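Long-range contacts in Glyco_hydro_cc domain-containing protein (Cryptococcus neoformans, PDB 6UBC), which binds oligosaccharides, probably those of beta-1,3-glucan, and belongs to subgroup VII of glycoside hydrolase family 128: residues 209-214 against 422-427; 342-347 against 370-375; 388-393 against 429-434. All coordinates share one frame; numbering follows the deposited sequence.

Contact 1: 209-214 against 422-427; sequences DDPLSF and DMISNG
Pro211 and Ile424 meet at the centre of this contact, with Met423 and Phe214 packed against them. The tight part is apolar. Met423 SD rests 3.5 Å from Pro211 CB and nearly as close to Pro211 CG, reached by a chain that leaves with CG anti to the backbone N (chi1 174°) and bends only at its last torsion. Ile424 CD1 pushes in beside Phe214, 3.5 Å from both CD2 and CE2, approaching the ring obliquely, while Ile424 CG1 lies 4.2 Å from Pro211 CG. Pro211 and Met423 both also touch Val206 of strand 204-207, the first strand of the (beta/alpha)8 barrel expected for this family. The contact therefore ties the turn that follows this strand, a type I turn from Asp209 to Leu212, to the small hairpin of strands 424-425 and 428-429, whose Leu429 packs on Phe214, Met423 and Ile424. Toward solvent the fit slackens. Exposed Asp210 brings only CB within 4.1 Å of Ile424 CG1. At the exposed hairpin turn, Gly427 O approaches Phe214 CZ at 3.4 Å, at the ring edge and in its plane.

Contact 2: 342-347 against 370-375; sequences HINKNS and EFACVD
Glu370 stacks on one face of the His342 ring, carboxylate and ring planes 18° apart. Glu370 CB sits over the imidazole in a CH-pi contact, 3.8 Å from the ring centroid, and its extended chain (CG beside the backbone N, chi1 -67°) carries OE1 over the same ring toward its rim, 3.2 Å from His342 CE1. This is a stack, not a hydrogen bond: His342 ND1 bonds to Glu274 and Glu370 OE2 to Trp225, while a water at the ring edge joins His342 NE2 to Glu370 OE2. Ile343 N donates to Glu370 O and Ile343 O accepts from Ala372 N, both at 3.0 Å; its side chain turns to the other side of the sheet, with Phe371, toward helix 386-402. These are parallel neighbours of a beta-alpha-beta unit, joined through helix 348-362, in what is by family a (beta/alpha)8 barrel. Strand 366-375 is the seventh, which in clan GH-A enzymes carries the nucleophile. Asn344 returns to the Glu370 side: OD1 lies 3.4 Å from Ala372 CB, and ND2 reaches Glu370 OE1 through a water. At Lys345 the pairing becomes irregular. Its N makes a weak bond to Ala372 O, and Val374 N reaches Lys345 O at 3.0 Å from 64° out of the carbonyl plane; Lys345 NZ forms a salt bridge with Asp376. Beyond the strand, Asn346 runs alongside Asp375, its ND2 3.4 Å from Asp375 CB; one water joins Asn346 OD1 to Asp375 OD1, which also bonds to Ser377 OG, and a second, held by Asn346 ND2, reaches Asp375 OD2 weakly.

Contact 3: 388-393 against 429-434; sequences EINTFI and LTESGQ
Asn390 reaches across from helix 386-402 to Glu431, in the first turn of helix 431-441. Its CB sets off along the flank of its own helix. CG, placed beside the backbone N (chi1 -69°), brings the amide round toward helix 431-441 and comes to 3.9 Å from Glu431 OE2. There the amide divides its partners: OD1 is hydrogen-bonded with Thr435 OG1 and accepts from Gln386 NE2, with Glu431 CG 4.1 Å away, while ND2 donates to Glu431 OE2 at 3.0 Å with an N-H...O angle of 160°. The acceptor lies close to the amide plane, but the N-H arrives on the anti side of the carboxylate, 34° out of its plane. The two side chains cross at about a right angle, Glu431 being stretched out from CG onward. With both amide atoms engaged, the flat group has little freedom to turn. In a (beta/alpha)8 barrel, as this family has, these two helices are the seventh and eighth of the outer layer, and here they meet beside Tyr411 of strand 406-411, which touches both Ile393 and Ser432. Deeper than the polar pair, Ser432 faces two isoleucines: its OG lies 3.3 Å from Ile389 CG2, and its CB is 4.1 Å from Ile393 CD1, which also touches the backbone at Ser432 O. The buried hydroxyl is satisfied by Glu420 O and Gln386 NE2. One residue earlier than Glu431, Thr430 is the N-cap: its OG1 accepts from Gly433 N at 3.0 Å in a nearly straight bond.

Overall arrangement
Contact 2 closes before contact 3 opens; both start after residues 209-214 of contact 1, and the segments of contacts 1 and 3 alternate along the chain. Contact 2 pairs two strands of the barrel sheet, contact 3 joins two outer helices, and contact 1 links the turn between strand 204-207 and helix 212-215 to the small hairpin of strands 424-425 and 428-429. Contact 3 stands between the others, its centre 13 Å from each; the centres of contacts 1 and 2 are 20 Å apart, their nearest atoms about 7 Å. Phe392 packs on Lys345 and Ala372, and Thr430 bonds to Asp422 and Met423. Together they run from sheet through outer helices to the hairpin, which packs back on the first barrel strand.

Contact 1: 209-214 against 422-427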
# COMPACT_ATOMS: atom_id res chain seq x y z
N ASP A 209 -3.98 7.23 10.06
CA ASP A 209 -4.22 8.69 10.27
C ASP A 209 -3.38 9.28 11.38
O ASP A 209 -2.93 10.42 11.23
CB ASP A 209 -5.71 8.88 10.60
CG ASP A 209 -6.59 8.49 9.42
OD1 ASP A 209 -6.46 9.08 8.30
OD2 ASP A 209 -7.47 7.62 9.62
N ASP A 210 -3.07 8.51 12.41
CA ASP A 210 -2.32 9.04 13.57
C ASP A 210 -0.99 9.61 13.12
O ASP A 210 -0.54 10.61 13.67
CB ASP A 210 -2.15 7.97 14.63
CG ASP A 210 -3.43 7.69 15.39
OD1 ASP A 210 -4.43 8.41 15.17
OD2 ASP A 210 -3.40 6.77 16.22
N PRO A 211 -0.27 9.00 12.14
CA PRO A 211 1.02 9.55 11.75
C PRO A 211 1.00 10.89 11.00
O PRO A 211 2.05 11.57 10.98
CB PRO A 211 1.65 8.47 10.85
CG PRO A 211 0.94 7.18 11.27
CD PRO A 211 -0.49 7.65 11.59
N LEU A 212 -0.15 11.30 10.46
CA LEU A 212 -0.14 12.41 9.47
C LEU A 212 0.39 13.69 10.09
O LEU A 212 1.18 14.40 9.45
CB LEU A 212 -1.54 12.67 8.89
CG LEU A 212 -2.12 11.56 8.02
CD1 LEU A 212 -3.51 11.95 7.60
CD2 LEU A 212 -1.22 11.26 6.84
N SER A 213 -0.09 14.04 11.29
CA SER A 213 0.26 15.33 11.93
C SER A 213 1.79 15.36 12.07
O SER A 213 2.37 16.46 12.06
CB SER A 213 -0.45 15.57 13.20
OG SER A 213 -0.17 14.55 14.12
N PHE A 214 2.44 14.20 12.23
CA PHE A 214 3.90 14.10 12.45
C PHE A 214 4.68 14.18 11.15
O PHE A 214 5.79 14.77 11.16
CB PHE A 214 4.33 12.85 13.20
CG PHE A 214 3.85 12.77 14.62
CD1 PHE A 214 4.54 13.38 15.65
CD2 PHE A 214 2.68 12.08 14.91
CE1 PHE A 214 4.07 13.28 16.97
CE2 PHE A 214 2.22 11.98 16.23
CZ PHE A 214 2.90 12.59 17.26
N ASP A 422 5.93 -0.17 15.84
CA ASP A 422 4.88 0.88 15.98
C ASP A 422 5.49 2.26 15.67
O ASP A 422 6.57 2.56 16.20
CB ASP A 422 4.25 0.90 17.38
CG ASP A 422 3.28 -0.21 17.75
OD1 ASP A 422 2.82 -0.90 16.87
OD2 ASP A 422 3.08 -0.39 18.97
N MET A 423 4.84 3.03 14.79
CA MET A 423 5.27 4.41 14.48
C MET A 423 4.81 5.35 15.59
O MET A 423 5.50 6.34 15.83
CB MET A 423 4.69 4.83 13.13
CG MET A 423 4.95 6.31 12.76
SD MET A 423 4.55 6.45 10.96
CE MET A 423 6.13 5.99 10.27
N ILE A 424 3.62 5.10 16.15
CA ILE A 424 2.96 5.94 17.19
C ILE A 424 2.71 5.09 18.43
O ILE A 424 2.27 3.92 18.31
CB ILE A 424 1.66 6.60 16.66
CG1 ILE A 424 1.82 7.35 15.33
CG2 ILE A 424 1.07 7.49 17.76
CD1 ILE A 424 2.69 8.60 15.41
N SER A 425 2.99 5.64 19.60
CA SER A 425 2.76 4.94 20.88
C SER A 425 2.35 5.98 21.94
O SER A 425 3.05 7.01 22.10
CB SER A 425 3.97 4.20 21.25
OG SER A 425 3.72 3.52 22.47
N ASN A 426 1.15 5.83 22.49
CA ASN A 426 0.57 6.82 23.44
C ASN A 426 0.69 8.25 22.86
O ASN A 426 1.12 9.12 23.59
CB ASN A 426 1.20 6.68 24.83
CG ASN A 426 0.97 5.31 25.43
OD1 ASN A 426 1.91 4.69 25.92
ND2 ASN A 426 -0.25 4.79 25.34
N GLY A 427 0.32 8.43 21.60
CA GLY A 427 0.24 9.74 20.95
C GLY A 427 1.62 10.32 20.66
O GLY A 427 1.70 11.50 20.28

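Contact 2: 342-347 against 370-375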
# COMPACT_ATOMS: atom_id res chain seq x y z
N HIS A 342 3.01 -5.39 -0.96
CA HIS A 342 3.26 -5.43 0.50
C HIS A 342 4.61 -6.11 0.62
O HIS A 342 4.76 -7.25 0.15
CB HIS A 342 2.12 -6.20 1.21
CG HIS A 342 0.92 -5.34 1.36
ND1 HIS A 342 -0.19 -5.78 2.04
CD2 HIS A 342 0.66 -4.12 0.88
CE1 HIS A 342 -1.09 -4.84 1.94
NE2 HIS A 342 -0.62 -3.78 1.23
N ILE A 343 5.57 -5.42 1.24
CA ILE A 343 6.92 -5.99 1.40
C ILE A 343 7.16 -6.23 2.89
O ILE A 343 7.22 -5.25 3.65
CB ILE A 343 7.95 -5.08 0.76
CG1 ILE A 343 7.69 -4.98 -0.74
CG2 ILE A 343 9.35 -5.59 0.98
CD1 ILE A 343 8.71 -4.11 -1.48
N ASN A 344 7.29 -7.50 3.24
CA ASN A 344 7.55 -7.91 4.65
C ASN A 344 8.81 -8.76 4.57
O ASN A 344 8.68 -9.96 4.29
CB ASN A 344 6.33 -8.61 5.25
CG ASN A 344 5.18 -7.62 5.35
OD1 ASN A 344 5.27 -6.68 6.12
ND2 ASN A 344 4.07 -7.91 4.68
N LYS A 345 9.95 -8.10 4.75
CA LYS A 345 11.26 -8.71 4.53
C LYS A 345 12.21 -8.17 5.58
O LYS A 345 11.86 -7.21 6.24
CB LYS A 345 11.73 -8.40 3.12
CG LYS A 345 10.93 -9.04 1.99
CD LYS A 345 10.93 -10.57 1.95
CE LYS A 345 10.27 -11.00 0.67
NZ LYS A 345 10.22 -12.47 0.53
N ASN A 346 13.39 -8.81 5.76
CA ASN A 346 14.35 -8.29 6.74
C ASN A 346 15.70 -8.00 6.10
O ASN A 346 16.63 -7.78 6.86
CB ASN A 346 14.52 -9.20 7.94
CG ASN A 346 15.27 -10.48 7.63
OD1 ASN A 346 15.54 -10.79 6.48
ND2 ASN A 346 15.56 -11.24 8.67
N SER A 347 15.76 -7.90 4.79
CA SER A 347 17.00 -7.65 4.02
C SER A 347 16.63 -7.02 2.67
O SER A 347 15.49 -7.23 2.16
CB SER A 347 17.79 -8.93 3.86
OG SER A 347 17.28 -9.75 2.86
N GLU A 370 2.40 -1.04 1.83
CA GLU A 370 2.75 -1.41 3.23
C GLU A 370 4.14 -2.01 3.17
O GLU A 370 4.35 -2.94 2.35
CB GLU A 370 1.80 -2.45 3.82
CG GLU A 370 0.40 -1.96 4.04
CD GLU A 370 -0.60 -2.98 4.50
OE1 GLU A 370 -0.19 -4.12 4.90
OE2 GLU A 370 -1.84 -2.65 4.44
N PHE A 371 5.09 -1.52 3.93
CA PHE A 371 6.31 -2.30 4.20
C PHE A 371 6.58 -2.39 5.68
O PHE A 371 6.15 -1.51 6.43
CB PHE A 371 7.53 -1.73 3.52
CG PHE A 371 8.07 -0.42 4.01
CD1 PHE A 371 8.96 -0.38 5.07
CD2 PHE A 371 7.66 0.77 3.42
CE1 PHE A 371 9.42 0.85 5.53
CE2 PHE A 371 8.08 1.99 3.92
CZ PHE A 371 8.97 2.01 4.96
N ALA A 372 7.22 -3.48 6.06
CA ALA A 372 7.60 -3.77 7.45
C ALA A 372 8.81 -4.67 7.50
O ALA A 372 8.95 -5.49 6.61
CB ALA A 372 6.44 -4.33 8.22
N CYS A 373 9.60 -4.54 8.57
CA CYS A 373 10.74 -5.45 8.86
C CYS A 373 10.16 -6.75 9.41
O CYS A 373 9.69 -6.76 10.58
CB CYS A 373 11.71 -4.81 9.83
SG CYS A 373 13.31 -5.67 9.93
N VAL A 374 10.24 -7.81 8.64
CA VAL A 374 9.74 -9.16 9.02
C VAL A 374 10.73 -10.18 8.46
O VAL A 374 11.01 -10.14 7.26
CB VAL A 374 8.34 -9.43 8.48
CG1 VAL A 374 7.84 -10.81 8.82
CG2 VAL A 374 7.32 -8.39 8.90
N ASP A 375 11.13 -11.14 9.27
CA ASP A 375 11.89 -12.31 8.77
C ASP A 375 10.90 -13.34 8.25
O ASP A 375 10.23 -14.01 9.05
CB ASP A 375 12.82 -12.80 9.87
CG ASP A 375 13.61 -14.00 9.41
OD1 ASP A 375 13.44 -14.40 8.25
OD2 ASP A 375 14.35 -14.52 10.23
O HOH W 1 -2.71 -1.76 1.45
O HOH W 2 1.73 -6.13 4.74
O HOH W 3 14.92 -13.58 6.10
O HOH W 4 17.14 -13.88 8.32

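Contact 3: 388-393 against 429-434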
# COMPACT_ATOMS: atom_id res chain seq x y z
N GLU A 388 18.35 -3.18 14.31
CA GLU A 388 18.12 -3.80 12.99
C GLU A 388 16.97 -3.09 12.30
O GLU A 388 17.05 -2.91 11.06
CB GLU A 388 17.75 -5.28 13.21
CG GLU A 388 17.39 -6.08 11.97
CD GLU A 388 16.78 -7.48 12.22
OE1 GLU A 388 16.47 -7.79 13.41
OE2 GLU A 388 16.60 -8.28 11.23
N ILE A 389 15.89 -2.73 13.04
CA ILE A 389 14.74 -1.98 12.45
C ILE A 389 15.21 -0.67 11.85
O ILE A 389 14.78 -0.37 10.76
CB ILE A 389 13.62 -1.78 13.49
CG1 ILE A 389 12.89 -3.11 13.66
CG2 ILE A 389 12.69 -0.65 13.15
CD1 ILE A 389 12.05 -3.23 14.93
N ASN A 390 16.00 0.10 12.58
CA ASN A 390 16.49 1.41 12.10
C ASN A 390 17.26 1.22 10.79
O ASN A 390 17.05 1.99 9.85
CB ASN A 390 17.35 2.12 13.14
CG ASN A 390 16.59 2.58 14.34
OD1 ASN A 390 15.36 2.78 14.30
ND2 ASN A 390 17.31 2.74 15.42
N THR A 391 18.16 0.23 10.75
CA THR A 391 18.98 -0.06 9.55
C THR A 391 18.09 -0.40 8.35
O THR A 391 18.29 0.15 7.23
CB THR A 391 20.00 -1.16 9.80
OG1 THR A 391 20.81 -0.74 10.89
CG2 THR A 391 20.78 -1.44 8.55
N PHE A 392 17.09 -1.21 8.62
CA PHE A 392 16.10 -1.62 7.61
C PHE A 392 15.38 -0.39 7.07
O PHE A 392 15.24 -0.32 5.85
CB PHE A 392 15.13 -2.64 8.19
CG PHE A 392 14.14 -3.13 7.18
CD1 PHE A 392 14.47 -4.19 6.36
CD2 PHE A 392 12.85 -2.60 7.14
CE1 PHE A 392 13.52 -4.72 5.50
CE2 PHE A 392 11.91 -3.11 6.28
CZ PHE A 392 12.27 -4.14 5.41
N ILE A 393 14.85 0.46 7.94
CA ILE A 393 14.06 1.64 7.49
C ILE A 393 14.99 2.51 6.63
O ILE A 393 14.58 2.96 5.56
CB ILE A 393 13.47 2.41 8.70
CG1 ILE A 393 12.34 1.63 9.40
CG2 ILE A 393 13.00 3.76 8.21
CD1 ILE A 393 12.04 2.11 10.81
N LEU A 429 5.56 10.03 18.67
CA LEU A 429 6.37 9.47 17.57
C LEU A 429 7.54 8.69 18.14
O LEU A 429 8.36 9.22 18.92
CB LEU A 429 6.83 10.58 16.62
CG LEU A 429 7.34 10.09 15.29
CD1 LEU A 429 6.22 9.54 14.43
CD2 LEU A 429 8.05 11.21 14.55
N THR A 430 7.52 7.39 17.88
CA THR A 430 8.45 6.42 18.44
C THR A 430 9.80 6.57 17.77
O THR A 430 9.92 7.25 16.73
CB THR A 430 7.96 4.98 18.26
OG1 THR A 430 8.01 4.72 16.85
CG2 THR A 430 6.57 4.80 18.84
N GLU A 431 10.80 5.87 18.27
CA GLU A 431 12.12 5.85 17.61
C GLU A 431 11.93 5.37 16.14
O GLU A 431 12.57 5.92 15.18
CB GLU A 431 13.06 4.92 18.38
CG GLU A 431 14.41 4.81 17.69
CD GLU A 431 15.49 4.19 18.53
OE1 GLU A 431 15.26 3.89 19.71
OE2 GLU A 431 16.58 3.99 18.00
N SER A 432 11.20 4.28 15.92
CA SER A 432 11.00 3.79 14.54
C SER A 432 10.32 4.86 13.70
O SER A 432 10.77 5.07 12.54
CB SER A 432 10.24 2.48 14.45
OG SER A 432 10.98 1.45 15.08
N GLY A 433 9.27 5.49 14.21
CA GLY A 433 8.59 6.61 13.51
C GLY A 433 9.56 7.72 13.13
O GLY A 433 9.52 8.25 11.95
N GLN A 434 10.42 8.09 14.07
CA GLN A 434 11.45 9.14 13.84
C GLN A 434 12.47 8.68 12.81
O GLN A 434 12.91 9.53 12.04
CB GLN A 434 12.14 9.44 15.17
CG GLN A 434 11.20 10.06 16.16
CD GLN A 434 11.87 10.31 17.49
OE1 GLN A 434 13.05 10.71 17.55
NE2 GLN A 434 11.06 10.17 18.55